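Local coordinates for protein PATF (Prochloron didemni, PDB 4BG2) that probably acts as, or closely resembles, a prenyltransferase in the biosynthesis of patellamides and related cyanobactins, at residues A[164-168]-A[211-215]; A[168-174]-A[204-208]. All blocks are in the same frame, centred on the assembly; numbering follows the deposited sequence.

Interaction 1: A[164-168]-A[211-215]; sequences ELTRV and YTQKN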
ATOM      1  N   GLU A 164      -4.526  24.481  -5.578  1.00 41.67           N
ATOM      2  CA  GLU A 164      -5.137  23.396  -6.356  1.00 40.88           C
ATOM      3  C   GLU A 164      -4.863  21.984  -5.768  1.00 38.59           C
ATOM      4  O   GLU A 164      -5.770  21.162  -5.617  1.00 36.56           O
ATOM      5  CB  GLU A 164      -4.634  23.469  -7.793  1.00 42.52           C
ATOM      6  CG  GLU A 164      -5.333  22.534  -8.773  1.00 43.82           C
ATOM      7  CD  GLU A 164      -4.686  22.528 -10.172  1.00 46.29           C
ATOM      8  OE1 GLU A 164      -3.585  23.105 -10.353  1.00 46.53           O
ATOM      9  OE2 GLU A 164      -5.279  21.922 -11.095  1.00 48.12           O
ATOM     10  N   LEU A 165      -3.606  21.706  -5.449  1.00 36.89           N
ATOM     11  CA  LEU A 165      -3.257  20.395  -4.911  1.00 36.20           C
ATOM     12  C   LEU A 165      -3.787  20.231  -3.468  1.00 34.62           C
ATOM     13  O   LEU A 165      -4.229  19.166  -3.096  1.00 33.71           O
ATOM     14  CB  LEU A 165      -1.746  20.184  -4.986  1.00 36.11           C
ATOM     15  CG  LEU A 165      -1.210  18.845  -4.505  1.00 37.70           C
ATOM     16  CD1 LEU A 165      -2.000  17.672  -5.097  1.00 37.43           C
ATOM     17  CD2 LEU A 165       0.275  18.755  -4.859  1.00 37.80           C
ATOM     18  N   THR A 166      -3.773  21.294  -2.679  1.00 35.80           N
ATOM     19  CA  THR A 166      -4.304  21.214  -1.327  1.00 37.18           C
ATOM     20  C   THR A 166      -5.749  20.757  -1.332  1.00 38.23           C
ATOM     21  O   THR A 166      -6.131  19.886  -0.548  1.00 37.19           O
ATOM     22  CB  THR A 166      -4.175  22.559  -0.592  1.00 38.57           C
ATOM     23  OG1 THR A 166      -2.793  22.908  -0.517  1.00 39.20           O
ATOM     24  CG2 THR A 166      -4.745  22.484   0.835  1.00 38.79           C
ATOM     25  N   ARG A 167      -6.546  21.319  -2.237  1.00 40.55           N
ATOM     26  CA  ARG A 167      -7.953  20.924  -2.377  1.00 42.97           C
ATOM     27  C   ARG A 167      -8.104  19.473  -2.826  1.00 37.90           C
ATOM     28  O   ARG A 167      -8.965  18.766  -2.327  1.00 35.78           O
ATOM     29  CB  ARG A 167      -8.700  21.864  -3.345  1.00 48.16           C
ATOM     30  CG  ARG A 167      -8.770  23.309  -2.850  1.00 56.82           C
ATOM     31  CD  ARG A 167      -9.587  23.455  -1.563  1.00 62.72           C
ATOM     32  NE  ARG A 167     -10.999  23.125  -1.790  1.00 67.78           N
ATOM     33  CZ  ARG A 167     -11.860  22.732  -0.850  1.00 72.41           C
ATOM     34  NH1 ARG A 167     -11.474  22.599   0.421  1.00 76.19           N
ATOM     35  NH2 ARG A 167     -13.117  22.457  -1.191  1.00 71.64           N
ATOM     36  N   VAL A 168      -7.279  19.037  -3.770  1.00 35.86           N
ATOM     37  CA  VAL A 168      -7.279  17.629  -4.159  1.00 34.45           C
ATOM     38  C   VAL A 168      -7.017  16.748  -2.938  1.00 33.31           C
ATOM     39  O   VAL A 168      -7.706  15.747  -2.722  1.00 32.32           O
ATOM     40  CB  VAL A 168      -6.235  17.322  -5.255  1.00 34.17           C
ATOM     41  CG1 VAL A 168      -6.159  15.836  -5.508  1.00 33.27           C
ATOM     42  CG2 VAL A 168      -6.562  18.071  -6.563  1.00 36.46           C
ATOM     43  N   TYR A 211      -7.059  17.713 -11.789  1.00 35.18           N
ATOM     44  CA  TYR A 211      -5.667  18.043 -11.529  1.00 34.52           C
ATOM     45  C   TYR A 211      -4.774  17.284 -12.503  1.00 33.13           C
ATOM     46  O   TYR A 211      -3.846  17.842 -13.080  1.00 34.63           O
ATOM     47  CB  TYR A 211      -5.296  17.687 -10.077  1.00 34.82           C
ATOM     48  CG  TYR A 211      -3.843  17.909  -9.773  1.00 34.47           C
ATOM     49  CD1 TYR A 211      -3.392  19.138  -9.324  1.00 36.64           C
ATOM     50  CD2 TYR A 211      -2.909  16.903  -9.980  1.00 34.77           C
ATOM     51  CE1 TYR A 211      -2.044  19.361  -9.064  1.00 37.35           C
ATOM     52  CE2 TYR A 211      -1.562  17.122  -9.733  1.00 36.01           C
ATOM     53  CZ  TYR A 211      -1.138  18.351  -9.277  1.00 37.07           C
ATOM     54  OH  TYR A 211       0.188  18.567  -9.008  1.00 40.33           O
ATOM     55  N   THR A 212      -5.095  16.013 -12.686  1.00 31.64           N
ATOM     56  CA  THR A 212      -4.433  15.158 -13.639  1.00 32.63           C
ATOM     57  C   THR A 212      -4.525  15.701 -15.072  1.00 34.29           C
ATOM     58  O   THR A 212      -3.516  15.830 -15.769  1.00 33.68           O
ATOM     59  CB  THR A 212      -5.014  13.737 -13.553  1.00 31.83           C
ATOM     60  OG1 THR A 212      -4.727  13.217 -12.259  1.00 31.34           O
ATOM     61  CG2 THR A 212      -4.395  12.802 -14.610  1.00 32.48           C
ATOM     62  N   GLN A 213      -5.724  16.030 -15.493  1.00 36.22           N
ATOM     63  CA  GLN A 213      -5.926  16.550 -16.856  1.00 41.61           C
ATOM     64  C   GLN A 213      -5.143  17.828 -17.090  1.00 42.21           C
ATOM     65  O   GLN A 213      -4.500  17.957 -18.110  1.00 44.09           O
ATOM     66  CB  GLN A 213      -7.398  16.785 -17.132  1.00 43.49           C
ATOM     67  CG  GLN A 213      -8.201  15.504 -17.162  1.00 45.83           C
ATOM     68  CD  GLN A 213      -9.698  15.780 -17.116  1.00 51.76           C
ATOM     69  OE1 GLN A 213     -10.215  16.363 -16.157  1.00 54.58           O
ATOM     70  NE2 GLN A 213     -10.397  15.385 -18.157  1.00 56.81           N
ATOM     71  N   LYS A 214      -5.168  18.747 -16.128  1.00 44.02           N
ATOM     72  CA  LYS A 214      -4.449  20.023 -16.256  1.00 47.05           C
ATOM     73  C   LYS A 214      -2.941  19.941 -16.078  1.00 44.38           C
ATOM     74  O   LYS A 214      -2.205  20.699 -16.701  1.00 42.22           O
ATOM     75  CB  LYS A 214      -4.995  21.039 -15.251  1.00 51.29           C
ATOM     76  CG  LYS A 214      -6.442  21.432 -15.495  1.00 57.98           C
ATOM     77  CD  LYS A 214      -6.986  22.202 -14.300  1.00 64.16           C
ATOM     78  CE  LYS A 214      -8.364  22.783 -14.584  1.00 71.02           C
ATOM     79  NZ  LYS A 214      -8.846  23.605 -13.432  1.00 73.58           N
ATOM     80  N   ASN A 215      -2.467  19.044 -15.213  1.00 42.34           N
ATOM     81  CA  ASN A 215      -1.084  19.125 -14.779  1.00 41.22           C
ATOM     82  C   ASN A 215      -0.177  17.972 -15.172  1.00 40.99           C
ATOM     83  O   ASN A 215       1.027  18.143 -15.189  1.00 41.73           O
ATOM     84  CB  ASN A 215      -1.037  19.336 -13.257  1.00 40.78           C
ATOM     85  CG  ASN A 215      -1.832  20.559 -12.826  1.00 42.78           C
ATOM     86  OD1 ASN A 215      -1.284  21.639 -12.699  1.00 47.28           O
ATOM     87  ND2 ASN A 215      -3.129  20.403 -12.650  1.00 42.63           N
TER
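Tyr-211 fills the gap between helix 163-172 and helix 206-215, its side chain meeting Glu-164, Leu-165 and Val-168. The two short helical pieces run nearly antiparallel, at 155°, with axes 11.8 Å apart, a distance bridged by side chains. On the inner side the packing is apolar. Val-168 CG2 sits 3.8 Å from Tyr-211 CB, while Leu-165 lays CD1 over one face of the ring, toward its rim, and brings CB to 4.2 Å from Tyr-211 CE1. Leu-165 also touches Phe-234 of a loop.

Toward solvent the contact becomes polar and looser. Glu-164, with CG anti to its own backbone N (chi1 -171°), stretches across so that CG lies at the ring edge and the carboxylate reaches Asn-215. There Asn-215 ND2 donates to Glu-164 OE2 at 3.1 Å, meeting the oxygen from above the carboxylate plane. The same nitrogen gives a shorter, straighter bond to Tyr-211 O (2.7 Å, 165°), which also accepts from Asn-215 N. Held this way, ND2 lies over the rim of the ring face opposite Leu-165 CD1. Lys-214 slants across the carboxylate, its CD touching Glu-164 OE2, while NZ stays 4.6 Å from that oxygen, too far for a salt bridge. A wide, side-chain-bridged antiparallel helix pair of this kind belongs to the outer helical layer of a closed antiparallel β-barrel, consistent with the ABBA-type fold of prenyltransferases.

Interaction 2: A[168-174]-A[204-208]; sequences VLLRDTM and KGKHL
Where helix 163-172 gives way to strand 173-181, its last turns lie against the start of helix 206-215, and the backbones come close at two points: Val-168 CA is 5.2 Å from His-207 CA, and Asp-172 CA is 4.9 Å from Lys-204 CA. Gly-205 stands at the N-cap position with a positive phi of 132°, a backbone conformation that suits glycine.

The carboxylate of Asp-172 joins the two segments. With CG anti to its carbonyl carbon (chi1 -69°), it turns into the first turn of helix 206-215. Gly-205 N donates to Asp-172 OD1 at 3.2 Å and 160°, coming from well above the carboxylate plane, whereas Leu-208 N reaches Asp-172 OD2 at 3.0 Å, nearly along the C-O axis. His-207 CB also lies close to OD2, and the edge of its ring faces OD1. Arg-171 CB packs 3.5 Å from His-207 CD2; the guanidinium turns elsewhere, to salt bridges with Glu-147 and Asp-145. One turn earlier in the helix, Val-168 presents CG2 to His-207 O at 3.5 Å and CG1 to Leu-208. Lys-204 runs extended, with Lys-204 CG 3.5 Å from Arg-171 O; its NZ is hydrogen-bonded to Thr-146, with a weak bond to Thr-173 O.

A buried carboxylate thus takes up amide N-H groups at a helix start, where the helix dipole would probably favour its negative charge, and probably helps to hold the start of helix 206-215 against the helix-strand junction.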
ATOM      1  N   VAL A 168      -7.279  19.037  -3.770  1.00 35.86           N
ATOM      2  CA  VAL A 168      -7.279  17.629  -4.159  1.00 34.45           C
ATOM      3  C   VAL A 168      -7.017  16.748  -2.938  1.00 33.31           C
ATOM      4  O   VAL A 168      -7.706  15.747  -2.722  1.00 32.32           O
ATOM      5  CB  VAL A 168      -6.235  17.322  -5.255  1.00 34.17           C
ATOM      6  CG1 VAL A 168      -6.159  15.836  -5.508  1.00 33.27           C
ATOM      7  CG2 VAL A 168      -6.562  18.071  -6.563  1.00 36.46           C
ATOM      8  N   LEU A 169      -6.013  17.108  -2.152  1.00 33.27           N
ATOM      9  CA  LEU A 169      -5.657  16.314  -0.962  1.00 33.17           C
ATOM     10  C   LEU A 169      -6.754  16.382   0.106  1.00 34.10           C
ATOM     11  O   LEU A 169      -7.090  15.378   0.720  1.00 32.78           O
ATOM     12  CB  LEU A 169      -4.318  16.788  -0.377  1.00 32.66           C
ATOM     13  CG  LEU A 169      -3.143  16.685  -1.331  1.00 33.13           C
ATOM     14  CD1 LEU A 169      -1.862  17.191  -0.707  1.00 34.76           C
ATOM     15  CD2 LEU A 169      -2.963  15.255  -1.827  1.00 32.33           C
ATOM     16  N   LEU A 170      -7.310  17.567   0.332  1.00 37.91           N
ATOM     17  CA  LEU A 170      -8.330  17.726   1.378  1.00 40.68           C
ATOM     18  C   LEU A 170      -9.640  17.010   1.016  1.00 42.56           C
ATOM     19  O   LEU A 170     -10.327  16.503   1.902  1.00 45.63           O
ATOM     20  CB  LEU A 170      -8.610  19.208   1.651  1.00 43.82           C
ATOM     21  CG  LEU A 170      -7.606  20.008   2.489  1.00 44.93           C
ATOM     22  CD1 LEU A 170      -8.048  21.464   2.591  1.00 47.36           C
ATOM     23  CD2 LEU A 170      -7.453  19.400   3.877  1.00 45.73           C
ATOM     24  N   ARG A 171      -9.976  16.957  -0.277  1.00 42.39           N
ATOM     25  CA  ARG A 171     -11.269  16.440  -0.724  1.00 43.81           C
ATOM     26  C   ARG A 171     -11.252  14.982  -1.210  1.00 40.74           C
ATOM     27  O   ARG A 171     -12.202  14.259  -0.952  1.00 42.25           O
ATOM     28  CB  ARG A 171     -11.842  17.311  -1.844  1.00 49.13           C
ATOM     29  CG  ARG A 171     -12.145  18.765  -1.475  1.00 54.68           C
ATOM     30  CD  ARG A 171     -13.132  18.918  -0.326  1.00 60.90           C
ATOM     31  NE  ARG A 171     -14.317  18.061  -0.475  1.00 67.53           N
ATOM     32  CZ  ARG A 171     -15.261  17.900   0.459  1.00 71.31           C
ATOM     33  NH1 ARG A 171     -15.189  18.540   1.620  1.00 73.18           N
ATOM     34  NH2 ARG A 171     -16.288  17.094   0.229  1.00 72.50           N
ATOM     35  N   ASP A 172     -10.194  14.539  -1.896  1.00 37.10           N
ATOM     36  CA  ASP A 172     -10.190  13.205  -2.532  1.00 34.33           C
ATOM     37  C   ASP A 172      -9.290  12.141  -1.874  1.00 32.47           C
ATOM     38  O   ASP A 172      -9.210  11.009  -2.369  1.00 30.23           O
ATOM     39  CB  ASP A 172      -9.834  13.345  -4.012  1.00 34.07           C
ATOM     40  CG  ASP A 172     -10.944  14.040  -4.825  1.00 37.36           C
ATOM     41  OD1 ASP A 172     -12.075  14.248  -4.300  1.00 38.52           O
ATOM     42  OD2 ASP A 172     -10.683  14.372  -5.999  1.00 37.20           O
ATOM     43  N   THR A 173      -8.632  12.489  -0.765  1.00 32.98           N
ATOM     44  CA  THR A 173      -7.776  11.527  -0.046  1.00 30.38           C
ATOM     45  C   THR A 173      -8.645  10.383   0.422  1.00 29.44           C
ATOM     46  O   THR A 173      -9.597  10.566   1.169  1.00 29.18           O
ATOM     47  CB  THR A 173      -7.006  12.191   1.120  1.00 31.22           C
ATOM     48  OG1 THR A 173      -6.006  13.041   0.575  1.00 30.83           O
ATOM     49  CG2 THR A 173      -6.307  11.170   2.015  1.00 31.26           C
HETATM   50  N   MSE A 174      -8.322   9.189  -0.054  1.00 29.24           N
HETATM   51  CA  MSE A 174      -9.050   7.984   0.328  1.00 32.07           C
HETATM   52  C   MSE A 174      -8.173   7.005   1.089  1.00 28.19           C
HETATM   53  O   MSE A 174      -8.678   6.104   1.717  1.00 27.39           O
HETATM   54  CB  MSE A 174      -9.565   7.318  -0.941  1.00 33.70           C
HETATM   55  CG  MSE A 174     -10.968   6.756  -0.793  1.00 42.74           C
HETATM   56 SE   MSE A 174     -11.465   6.052  -2.592  1.00 50.24          SE
HETATM   57  CE  MSE A 174     -10.388   4.403  -2.468  1.00 46.91           C
ATOM     58  N   LYS A 204     -15.741  11.261  -4.360  1.00 45.80           N
ATOM     59  CA  LYS A 204     -14.313  11.486  -4.520  1.00 44.35           C
ATOM     60  C   LYS A 204     -13.782  11.150  -5.921  1.00 43.87           C
ATOM     61  O   LYS A 204     -14.200  10.173  -6.542  1.00 44.58           O
ATOM     62  CB  LYS A 204     -13.518  10.717  -3.459  1.00 44.28           C
ATOM     63  CG  LYS A 204     -13.765  11.280  -2.073  1.00 45.16           C
ATOM     64  CD  LYS A 204     -12.976  10.573  -0.993  1.00 44.88           C
ATOM     65  CE  LYS A 204     -13.414  11.113   0.367  1.00 46.82           C
ATOM     66  NZ  LYS A 204     -13.038  10.178   1.435  1.00 49.85           N
ATOM     67  N   GLY A 205     -12.864  11.983  -6.406  1.00 42.11           N
ATOM     68  CA  GLY A 205     -12.110  11.677  -7.618  1.00 41.09           C
ATOM     69  C   GLY A 205     -12.040  12.807  -8.618  1.00 39.78           C
ATOM     70  O   GLY A 205     -11.064  12.928  -9.360  1.00 38.76           O
ATOM     71  N   LYS A 206     -13.068  13.633  -8.654  1.00 41.01           N
ATOM     72  CA  LYS A 206     -13.170  14.660  -9.681  1.00 41.00           C
ATOM     73  C   LYS A 206     -12.103  15.731  -9.545  1.00 38.60           C
ATOM     74  O   LYS A 206     -11.637  16.248 -10.557  1.00 38.06           O
ATOM     75  CB  LYS A 206     -14.592  15.246  -9.726  1.00 45.95           C
ATOM     76  CG  LYS A 206     -15.605  14.197 -10.174  1.00 49.50           C
ATOM     77  CD  LYS A 206     -16.841  14.771 -10.832  1.00 54.42           C
ATOM     78  CE  LYS A 206     -17.780  13.647 -11.240  1.00 56.53           C
ATOM     79  NZ  LYS A 206     -19.133  14.162 -11.587  1.00 59.14           N
ATOM     80  N   HIS A 207     -11.682  16.059  -8.317  1.00 36.98           N
ATOM     81  CA  HIS A 207     -10.574  17.010  -8.141  1.00 35.98           C
ATOM     82  C   HIS A 207      -9.257  16.424  -8.639  1.00 34.10           C
ATOM     83  O   HIS A 207      -8.476  17.123  -9.288  1.00 34.39           O
ATOM     84  CB  HIS A 207     -10.427  17.470  -6.698  1.00 36.63           C
ATOM     85  CG  HIS A 207     -11.632  18.174  -6.158  1.00 38.07           C
ATOM     86  ND1 HIS A 207     -12.011  19.433  -6.571  1.00 40.53           N
ATOM     87  CD2 HIS A 207     -12.520  17.810  -5.205  1.00 38.91           C
ATOM     88  CE1 HIS A 207     -13.103  19.798  -5.921  1.00 40.84           C
ATOM     89  NE2 HIS A 207     -13.413  18.842  -5.066  1.00 40.06           N
ATOM     90  N   LEU A 208      -9.021  15.145  -8.355  1.00 32.83           N
ATOM     91  CA  LEU A 208      -7.823  14.466  -8.829  1.00 31.82           C
ATOM     92  C   LEU A 208      -7.835  14.312 -10.361  1.00 33.03           C
ATOM     93  O   LEU A 208      -6.805  14.493 -11.000  1.00 32.82           O
ATOM     94  CB  LEU A 208      -7.646  13.089  -8.162  1.00 30.25           C
ATOM     95  CG  LEU A 208      -6.440  12.249  -8.643  1.00 29.22           C
ATOM     96  CD1 LEU A 208      -5.122  13.000  -8.517  1.00 28.58           C
ATOM     97  CD2 LEU A 208      -6.340  10.926  -7.902  1.00 28.30           C
TER

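Going from the N terminus, the chain enters helix 163-172, passes into strand 173-181, turns back along the neighbouring antiparallel strand 186-194, crosses a region not modelled at 196-203, and re-forms as helix 206-215. Interaction 2 closes the inner loop, with 29 residues between its segments; interaction 1 closes the outer one, with 42, so the two nest rather than cross. Val-168 serves both, and their centres lie about 9 Å apart on the same side of the chain's centre. Interaction 1 joins the start of helix 163-172 to the end of helix 206-215, interaction 2 the end of the first to the start of the second, together fastening both helices beside this strand pair.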